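Local coordinates for glutamate receptor kainate-like protein (Pleurobrachia bachei, PDB 4ZDM) that binds glycine through its ligand-binding domain and probably serves as a subunit of a glycine-activated ion channel, at residues H9-I14 / K87-V92; D145-E150 / F188-P193. One frame throughout, in Å; residues are numbered along the deposited sequence. Where two conformers were deposited one is given.

Contact 1: H9-I14 / K87-V92. With SO4 (sulfate ion), chain D.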
ATOM      1  N   HIS A   9      -0.861  -4.284   7.563  1.00  9.09           N
ATOM      2  CA  HIS A   9      -1.803  -3.457   6.825  1.00  9.40           C
ATOM      3  C   HIS A   9      -1.968  -3.970   5.410  1.00  8.05           C
ATOM      4  O   HIS A   9      -0.936  -4.086   4.702  1.00 10.56           O
ATOM      5  CB  HIS A   9      -1.282  -2.027   6.782  1.00  9.76           C
ATOM      6  CG  HIS A   9      -2.265  -1.104   6.190  1.00  9.77           C
ATOM      7  ND1 HIS A   9      -3.431  -0.762   6.836  1.00 11.39           N
ATOM      8  CD2 HIS A   9      -2.292  -0.472   4.989  1.00 12.62           C
ATOM      9  CE1 HIS A   9      -4.167   0.004   6.040  1.00 15.04           C
ATOM     10  NE2 HIS A   9      -3.471   0.229   4.932  1.00 13.56           N
ATOM     11  N   LEU A  10      -3.193  -4.212   4.999  1.00  8.36           N
ATOM     12  CA  LEU A  10      -3.521  -4.647   3.640  1.00  8.80           C
ATOM     13  C   LEU A  10      -4.371  -3.669   2.903  1.00 10.19           C
ATOM     14  O   LEU A  10      -5.253  -3.030   3.495  1.00 11.32           O
ATOM     15  CB  LEU A  10      -4.241  -5.993   3.672  1.00  8.76           C
ATOM     16  CG  LEU A  10      -3.548  -7.152   4.362  1.00 10.81           C
ATOM     17  CD1 LEU A  10      -4.498  -8.384   4.342  1.00 13.31           C
ATOM     18  CD2 LEU A  10      -2.228  -7.487   3.719  1.00 12.87           C
ATOM     19  N   ARG A  11      -4.129  -3.508   1.613  1.00  8.44           N
ATOM     20  CA  ARG A  11      -5.008  -2.767   0.730  1.00  8.34           C
ATOM     21  C   ARG A  11      -5.812  -3.809  -0.040  1.00  7.87           C
ATOM     22  O   ARG A  11      -5.284  -4.761  -0.595  1.00  8.44           O
ATOM     23  CB  ARG A  11      -4.267  -1.865  -0.230  1.00  9.89           C
ATOM     24  CG  ARG A  11      -3.754  -0.583   0.381  1.00 10.75           C
ATOM     25  CD  ARG A  11      -2.389  -0.767   1.007  1.00 10.79           C
ATOM     26  NE  ARG A  11      -1.865   0.539   1.446  1.00  9.72           N
ATOM     27  CZ  ARG A  11      -0.663   0.731   1.947  1.00  9.16           C
ATOM     28  NH1 ARG A  11       0.190  -0.260   2.062  1.00 10.37           N
ATOM     29  NH2 ARG A  11      -0.328   1.945   2.334  1.00 11.72           N
ATOM     30  N   LEU A  12      -7.127  -3.645  -0.040  1.00  8.18           N
ATOM     31  CA  LEU A  12      -8.046  -4.635  -0.584  1.00  6.58           C
ATOM     32  C   LEU A  12      -8.785  -4.040  -1.769  1.00  7.94           C
ATOM     33  O   LEU A  12      -9.401  -2.975  -1.684  1.00  8.91           O
ATOM     34  CB  LEU A  12      -9.018  -5.123   0.486  1.00  7.13           C
ATOM     35  CG  LEU A  12      -8.350  -5.708   1.716  1.00  9.08           C
ATOM     36  CD1 LEU A  12      -9.412  -6.120   2.712  1.00 10.13           C
ATOM     37  CD2 LEU A  12      -7.419  -6.844   1.477  1.00  9.52           C
ATOM     38  N   GLY A  13      -8.773  -4.773  -2.882  1.00  7.72           N
ATOM     39  CA  GLY A  13      -9.368  -4.306  -4.104  1.00  6.84           C
ATOM     40  C   GLY A  13     -10.865  -4.568  -4.166  1.00  6.22           C
ATOM     41  O   GLY A  13     -11.314  -5.683  -3.923  1.00  7.42           O
ATOM     42  N   ILE A  14     -11.640  -3.534  -4.510  1.00  7.29           N
ATOM     43  CA  ILE A  14     -13.103  -3.606  -4.569  1.00  8.03           C
ATOM     44  C   ILE A  14     -13.618  -2.966  -5.851  1.00  8.87           C
ATOM     45  O   ILE A  14     -13.004  -2.044  -6.392  1.00  9.51           O
ATOM     46  CB  ILE A  14     -13.792  -2.905  -3.370  1.00  9.25           C
ATOM     47  CG1 ILE A  14     -13.524  -1.421  -3.351  1.00  8.24           C
ATOM     48  CG2 ILE A  14     -13.312  -3.518  -2.078  1.00  8.87           C
ATOM     49  CD1 ILE A  14     -14.533  -0.641  -2.462  1.00 11.34           C
ATOM     50  N   LYS A  87      -0.515  -2.416  -5.939  1.00  7.66           N
ATOM     51  CA  LYS A  87      -1.364  -1.353  -5.436  1.00  8.91           C
ATOM     52  C   LYS A  87      -2.303  -1.903  -4.359  1.00  9.42           C
ATOM     53  O   LYS A  87      -2.554  -1.257  -3.331  1.00  9.11           O
ATOM     54  CB  LYS A  87      -2.127  -0.713  -6.598  1.00  9.61           C
ATOM     55  CG  LYS A  87      -2.934   0.496  -6.154  1.00 16.60           C
ATOM     56  CD  LYS A  87      -3.262   1.441  -7.274  1.00 32.99           C
ATOM     57  CE  LYS A  87      -3.866   2.752  -6.707  1.00 38.48           C
ATOM     58  NZ  LYS A  87      -2.918   3.439  -5.797  1.00 47.41           N
ATOM     59  N   THR A  88      -2.827  -3.097  -4.604  1.00  7.24           N
ATOM     60  CA  THR A  88      -3.559  -3.850  -3.602  1.00  6.87           C
ATOM     61  C   THR A  88      -2.851  -5.130  -3.270  1.00  7.37           C
ATOM     62  O   THR A  88      -1.939  -5.553  -3.975  1.00  8.46           O
ATOM     63  CB  THR A  88      -4.972  -4.176  -4.068  1.00  6.97           C
ATOM     64  OG1 THR A  88      -4.855  -4.845  -5.335  1.00  8.34           O
ATOM     65  CG2 THR A  88      -5.807  -2.909  -4.211  1.00  9.25           C
ATOM     66  N   ASP A  89      -3.239  -5.733  -2.155  1.00  6.97           N
ATOM     67  CA  ASP A  89      -2.688  -7.004  -1.673  1.00  7.05           C
ATOM     68  C   ASP A  89      -3.633  -8.191  -1.787  1.00  6.41           C
ATOM     69  O   ASP A  89      -3.184  -9.355  -1.775  1.00  7.59           O
ATOM     70  CB  ASP A  89      -2.279  -6.839  -0.217  1.00  7.74           C
ATOM     71  CG  ASP A  89      -1.315  -5.716  -0.040  1.00  9.40           C
ATOM     72  OD1 ASP A  89      -0.195  -5.765  -0.633  1.00  9.91           O
ATOM     73  OD2 ASP A  89      -1.645  -4.716   0.641  1.00 10.16           O
ATOM     74  N   MET A  90      -4.942  -7.939  -1.914  1.00  5.52           N
ATOM     75  CA  MET A  90      -5.912  -8.992  -2.076  1.00  5.91           C
ATOM     76  C   MET A  90      -7.150  -8.395  -2.703  1.00  6.38           C
ATOM     77  O   MET A  90      -7.504  -7.260  -2.365  1.00  7.88           O
ATOM     78  CB  MET A  90      -6.226  -9.680  -0.712  1.00  7.09           C
ATOM     79  CG  MET A  90      -7.202 -10.803  -0.816  1.00  5.83           C
ATOM     80  SD  MET A  90      -7.222 -11.897   0.649  1.00  8.78           S
ATOM     81  CE  MET A  90      -7.762 -10.788   1.878  1.00 11.69           C
ATOM     82  N   ILE A  91      -7.777  -9.126  -3.604  1.00  6.12           N
ATOM     83  CA  ILE A  91      -9.023  -8.690  -4.252  1.00  5.29           C
ATOM     84  C   ILE A  91     -10.163  -9.321  -3.515  1.00  6.87           C
ATOM     85  O   ILE A  91     -10.175 -10.538  -3.338  1.00  7.66           O
ATOM     86  CB  ILE A  91      -9.024  -9.107  -5.707  1.00  6.39           C
ATOM     87  CG1 ILE A  91      -7.899  -8.446  -6.481  1.00  7.49           C
ATOM     88  CG2 ILE A  91     -10.396  -8.851  -6.325  1.00  7.93           C
ATOM     89  CD1 ILE A  91      -7.665  -9.051  -7.879  1.00  7.57           C
ATOM     90  N   VAL A  92     -11.141  -8.509  -3.076  1.00  6.46           N
ATOM     91  CA  VAL A  92     -12.225  -9.017  -2.212  1.00  6.39           C
ATOM     92  C   VAL A  92     -13.614  -8.820  -2.780  1.00  7.36           C
ATOM     93  O   VAL A  92     -14.590  -8.978  -2.026  1.00  7.73           O
ATOM     94  CB  VAL A  92     -12.090  -8.429  -0.784  1.00  6.27           C
ATOM     95  CG1 VAL A  92     -10.726  -8.824  -0.170  1.00  7.80           C
ATOM     96  CG2 VAL A  92     -12.309  -6.931  -0.752  1.00  7.48           C
TER
HETATM   97  S   SO4 D 303      -4.040   3.208   2.665  1.00 13.74           S
HETATM   98  O1  SO4 D 303      -5.187   3.917   2.000  1.00 15.24           O
HETATM   99  O2  SO4 D 303      -2.881   3.244   1.742  1.00 13.38           O
HETATM  100  O3  SO4 D 303      -4.460   1.782   2.883  1.00 14.31           O
HETATM  101  O4  SO4 D 303      -3.677   3.818   3.949  1.00 15.94           O
HETATM  102  O   HOH W   1      -0.099  -3.176   2.149  1.00 10.50           O
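Leu12 pairs with Met90 and Gly13 with Ile91 in two parallel beta bridges between strands whose axes diverge by 45° and approach to 4.5 Å. Gly13 makes both good backbone bonds to strand 90-92: its N donates to Met90 O at 2.8 Å and its O accepts from Val92 N at 3.0 Å. Ahead of these bridges, Asp89 takes over, sending its N to Arg11 O (2.7 Å) and receiving Arg11 N on the anti lone pair of OD2 (2.9 Å), in a nearly straight bond. The carboxylate reaches that N-H because CG stands anti to its carbonyl carbon (chi1 -56°), while OD1 forms a salt bridge with Arg222. On one face of the sheet Leu12 CD2 meets Met90 CB at 3.8 Å, against helix 40-52; on the other the methyl CG2 of Thr88 lies against Gly13.

Arg11 bends at chi2 (87°), setting its guanidinium beneath the edge of the His9 ring, with His9 CD2 3.6 Å above the guanidinium plane. His9 NE2 donates to sulfate O3 at 2.8 Å, and Arg11 NE and NH2 donate to sulfate O2. Arg11 NH1 donates to a water in hydrogen-bonding range of His9 O and Asp89 OD2, and NH2 reaches Lys87 O of the second subunit. A leucine in place of Arg11 would probably leave the sulfate short of two donors and that neighbouring carbonyl without its mate.

Asp89 thus prolongs the strand pairing, whereas Arg11 and His9 hold a sulfate, probably from the crystallisation liquor, where two subunits meet, consistent with a site able to take an anion.

Contact 2: D145-E150 / F188-P193. With NA (sodium ion), chain E; GLY (glycine), chain B.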
ATOM      1  N   ASP A 145     -17.335  -6.204 -20.833  1.00 12.41           N
ATOM      2  CA  ASP A 145     -15.913  -6.258 -21.130  1.00 15.35           C
ATOM      3  C   ASP A 145     -15.103  -6.455 -19.865  1.00 12.06           C
ATOM      4  O   ASP A 145     -15.385  -5.853 -18.831  1.00 14.43           O
ATOM      5  CB  ASP A 145     -15.444  -4.965 -21.804  1.00 16.84           C
ATOM      6  CG  ASP A 145     -13.946  -4.946 -22.051  1.00 21.22           C
ATOM      7  OD1 ASP A 145     -13.509  -5.579 -23.031  1.00 27.38           O
ATOM      8  OD2 ASP A 145     -13.216  -4.359 -21.239  1.00 24.13           O
ATOM      9  N   SER A 146     -14.069  -7.289 -19.973  1.00 13.05           N
ATOM     10  CA  SER A 146     -13.079  -7.498 -18.898  1.00 12.84           C
ATOM     11  C   SER A 146     -13.721  -8.041 -17.633  1.00 14.36           C
ATOM     12  O   SER A 146     -13.245  -7.796 -16.527  1.00 16.58           O
ATOM     13  CB  SER A 146     -12.301  -6.217 -18.602  1.00 16.31           C
ATOM     14  OG  SER A 146     -11.503  -5.845 -19.737  1.00 16.78           O
ATOM     15  N   ARG A 147     -14.739  -8.870 -17.790  1.00 12.45           N
ATOM     16  CA  ARG A 147     -15.386  -9.562 -16.694  1.00 10.51           C
ATOM     17  C   ARG A 147     -15.384 -11.058 -17.041  1.00 10.24           C
ATOM     18  O   ARG A 147     -15.187 -11.427 -18.181  1.00 12.77           O
ATOM     19  CB  ARG A 147     -16.808  -9.007 -16.494  1.00 10.36           C
ATOM     20  CG  ARG A 147     -17.520  -9.467 -15.284  1.00 10.68           C
ATOM     21  CD  ARG A 147     -18.951  -8.959 -15.298  1.00 12.38           C
ATOM     22  NE  ARG A 147     -19.858  -9.543 -14.328  1.00 11.43           N
ATOM     23  CZ  ARG A 147     -20.024  -9.104 -13.104  1.00 10.43           C
ATOM     24  NH1 ARG A 147     -19.243  -8.145 -12.609  1.00 14.24           N
ATOM     25  NH2 ARG A 147     -20.945  -9.688 -12.345  1.00 11.09           N
ATOM     26  N   ASN A 148     -15.536 -11.927 -16.042  1.00 10.14           N
ATOM     27  CA  ASN A 148     -15.370 -13.364 -16.253  1.00  9.57           C
ATOM     28  C   ASN A 148     -16.236 -14.032 -17.326  1.00 10.95           C
ATOM     29  O   ASN A 148     -15.719 -14.871 -18.059  1.00 11.47           O
ATOM     30  CB  ASN A 148     -15.589 -14.039 -14.906  1.00  9.87           C
ATOM     31  CG  ASN A 148     -15.684 -15.559 -15.001  1.00  9.75           C
ATOM     32  OD1 ASN A 148     -14.710 -16.256 -15.280  1.00 11.78           O
ATOM     33  ND2 ASN A 148     -16.888 -16.080 -14.725  1.00 11.87           N
ATOM     34  N   PRO A 149     -17.530 -13.690 -17.478  1.00 10.45           N
ATOM     35  CA  PRO A 149     -18.259 -14.386 -18.547  1.00 10.09           C
ATOM     36  C   PRO A 149     -17.626 -14.250 -19.934  1.00 13.52           C
ATOM     37  O   PRO A 149     -17.506 -15.276 -20.588  1.00 12.71           O
ATOM     38  CB  PRO A 149     -19.668 -13.755 -18.487  1.00 11.69           C
ATOM     39  CG  PRO A 149     -19.769 -13.339 -17.017  1.00 10.37           C
ATOM     40  CD  PRO A 149     -18.422 -12.807 -16.705  1.00 11.77           C
ATOM     41  N   GLU A 150     -17.200 -13.046 -20.341  0.67 12.08           N
ATOM     42  CA  GLU A 150     -16.560 -12.845 -21.636  0.67 14.13           C
ATOM     43  C   GLU A 150     -15.303 -13.708 -21.676  0.67 14.94           C
ATOM     44  O   GLU A 150     -15.080 -14.389 -22.673  0.67 14.33           O
ATOM     45  CB  GLU A 150     -16.210 -11.383 -21.850  0.67 15.55           C
ATOM     46  CG  GLU A 150     -15.515 -11.098 -23.183  0.67 19.90           C
ATOM     47  CD  GLU A 150     -14.862  -9.719 -23.239  0.67 31.52           C
ATOM     48  OE1 GLU A 150     -14.126  -9.320 -22.300  0.67 33.44           O
ATOM     49  OE2 GLU A 150     -15.096  -9.034 -24.257  0.67 33.05           O
ATOM     50  N   PHE A 188     -28.714 -10.851 -21.704  1.00 13.80           N
ATOM     51  CA  PHE A 188     -27.506 -10.559 -20.941  1.00 13.97           C
ATOM     52  C   PHE A 188     -26.988 -11.850 -20.377  1.00 11.15           C
ATOM     53  O   PHE A 188     -27.695 -12.554 -19.657  1.00 13.36           O
ATOM     54  CB  PHE A 188     -27.806  -9.546 -19.832  1.00 13.18           C
ATOM     55  CG  PHE A 188     -26.588  -9.051 -19.064  1.00 11.38           C
ATOM     56  CD1 PHE A 188     -25.381  -8.812 -19.680  1.00 14.44           C
ATOM     57  CD2 PHE A 188     -26.695  -8.747 -17.726  1.00 12.18           C
ATOM     58  CE1 PHE A 188     -24.296  -8.373 -18.943  1.00 12.18           C
ATOM     59  CE2 PHE A 188     -25.603  -8.267 -17.000  1.00 12.20           C
ATOM     60  CZ  PHE A 188     -24.412  -8.080 -17.619  1.00 10.70           C
ATOM     61  N   ILE A 189     -25.743 -12.178 -20.713  1.00 11.01           N
ATOM     62  CA  ILE A 189     -25.114 -13.395 -20.227  1.00 10.73           C
ATOM     63  C   ILE A 189     -24.122 -13.005 -19.121  1.00 12.75           C
ATOM     64  O   ILE A 189     -23.100 -12.379 -19.417  1.00 12.42           O
ATOM     65  CB  ILE A 189     -24.413 -14.191 -21.335  1.00 12.67           C
ATOM     66  CG1 ILE A 189     -25.398 -14.577 -22.443  1.00 15.70           C
ATOM     67  CG2 ILE A 189     -23.765 -15.411 -20.713  1.00 15.15           C
ATOM     68  CD1 ILE A 189     -24.710 -15.076 -23.715  1.00 20.19           C
ATOM     69  N   ASP A 190     -24.454 -13.347 -17.887  1.00 10.08           N
ATOM     70  CA  ASP A 190     -23.587 -12.999 -16.758  1.00 10.15           C
ATOM     71  C   ASP A 190     -23.754 -14.033 -15.656  1.00 11.56           C
ATOM     72  O   ASP A 190     -24.066 -15.174 -15.931  1.00 12.72           O
ATOM     73  CB  ASP A 190     -23.852 -11.561 -16.321  1.00 10.78           C
ATOM     74  CG  ASP A 190     -22.651 -10.930 -15.615  1.00 15.29           C
ATOM     75  OD1 ASP A 190     -22.497 -11.100 -14.404  1.00 14.92           O
ATOM     76  OD2 ASP A 190     -21.865 -10.252 -16.297  1.00 14.42           O
ATOM     77  N   GLU A 191     -23.438 -13.661 -14.424  1.00  9.72           N
ATOM     78  CA  GLU A 191     -23.167 -14.642 -13.378  1.00 10.24           C
ATOM     79  C   GLU A 191     -24.287 -14.823 -12.392  1.00 10.21           C
ATOM     80  O   GLU A 191     -24.773 -13.871 -11.784  1.00 11.34           O
ATOM     81  CB  GLU A 191     -21.911 -14.256 -12.575  1.00 10.30           C
ATOM     82  CG  GLU A 191     -20.666 -14.078 -13.468  1.00 10.62           C
ATOM     83  CD  GLU A 191     -19.383 -13.802 -12.677  1.00 10.44           C
ATOM     84  OE1 GLU A 191     -19.491 -13.390 -11.491  1.00 12.92           O
ATOM     85  OE2 GLU A 191     -18.291 -14.034 -13.271  1.00 12.19           O
ATOM     86  N   ILE A 192     -24.640 -16.080 -12.156  0.57  9.64           N
ATOM     87  CA  ILE A 192     -25.479 -16.446 -11.043  0.57  9.81           C
ATOM     88  C   ILE A 192     -24.519 -16.748  -9.898  0.57 12.16           C
ATOM     89  O   ILE A 192     -23.388 -17.118 -10.152  0.57 11.76           O
ATOM     90  CB  ILE A 192     -26.364 -17.655 -11.370  0.57 14.27           C
ATOM     91  CG1 ILE A 192     -25.476 -18.848 -11.698  0.57 18.69           C
ATOM     92  CG2 ILE A 192     -27.308 -17.351 -12.560  0.57 12.96           C
ATOM     93  CD1 ILE A 192     -26.004 -20.139 -11.269  0.57 32.87           C
ATOM     94  N   PRO A 193     -24.959 -16.596  -8.656  1.00 11.02           N
ATOM     95  CA  PRO A 193     -26.292 -16.144  -8.231  1.00 11.16           C
ATOM     96  C   PRO A 193     -26.514 -14.660  -8.299  1.00 13.92           C
ATOM     97  O   PRO A 193     -27.655 -14.202  -8.162  1.00 12.32           O
ATOM     98  CB  PRO A 193     -26.349 -16.618  -6.763  1.00 15.64           C
ATOM     99  CG  PRO A 193     -24.975 -16.565  -6.318  1.00 14.99           C
ATOM    100  CD  PRO A 193     -24.121 -16.987  -7.507  1.00 13.34           C
TER
HETATM  101 NA    NA E 304     -14.551  -6.830 -24.804  0.73 36.45          NA
HETATM  102  N   GLY B 301     -17.451 -11.685 -10.596  1.00 13.76           N
HETATM  103  CA  GLY B 301     -17.022 -11.056 -11.872  1.00 10.93           C
HETATM  104  C   GLY B 301     -15.608 -11.322 -12.249  1.00 11.46           C
HETATM  105  O   GLY B 301     -15.156 -10.964 -13.348  1.00 10.01           O
HETATM  106  OXT GLY B 301     -14.829 -11.915 -11.441  1.00  9.68           O
HETATM  107  O   HOH W   2     -13.553  -7.616 -27.128  1.00 47.68           O
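Pro149 and Asp190 are the nearest backbone pair, their CA atoms 5.8 Å apart, where the first turn of helix 148-155 rests against the end of strand 186-192. Arg147, at the N-cap position, has CG anti to its backbone N (chi1 -171°), and its extended chain crosses the Asp190 side chain at about a right angle. Their salt bridge is uneven, the flat groups 31° apart: NH2 donates to the syn lone pair of Asp190 OD1 at 2.9 Å, close to the guanidinium plane, whereas NE reaches both oxygens through weak bonds. NH1 forms a salt bridge with Glu17, Phe66 makes a cation-pi contact, and CA of the bound glycine sits 3.7 Å above one guanidinium face.

Glu191 divides its oxygens: OE1 accepts the ligand amino group at 2.8 Å; OE2 is met on its anti side, out of the carboxylate plane, by Asn148 ND2 at 2.9 Å. Amide and carboxylate are 67° apart. Pro149 CG packs on Glu191 CG at 3.7 Å. Asn148 N donates to glycine O at 2.9 Å from the start of the helix, where the helix dipole would favour a carboxylate. Away from the interface, Asp145 OD1 and Glu150 OE2 bind a sodium ion with a water.

Both poles of the ligand are met, the amino group by an acidic side chain, as in related glutamate receptors, though Arg101 NH1, Ser96 N and Ala94 O also bond the glycine. The side chains of Asn148 and Ser96, whose backbone N-H groups bind the ligand, also grip Glu191 OE2, probably helping to set OE1.

How the contacts relate
Contact 1 closes before contact 2 opens, so the two come in series along the chain. Their centres are about 22 Å apart and their nearest atoms about 10 Å, without touching, yet both reach one branched mixed sheet that runs through both lobes along strand 205-221. That strand connects them: it pairs with strand 90-92 of contact 1 and with strand 112-121, which in turn pairs with strand 186-192 of contact 2. This is consistent with the two-lobed, periplasmic-binding-protein-like architecture of glutamate receptor ligand-binding domains, with one contact in each lobe. Contact 2 borders the bound glycine between the lobes, whereas contact 1 is part of the strand pairing in the other lobe and reaches the second subunit.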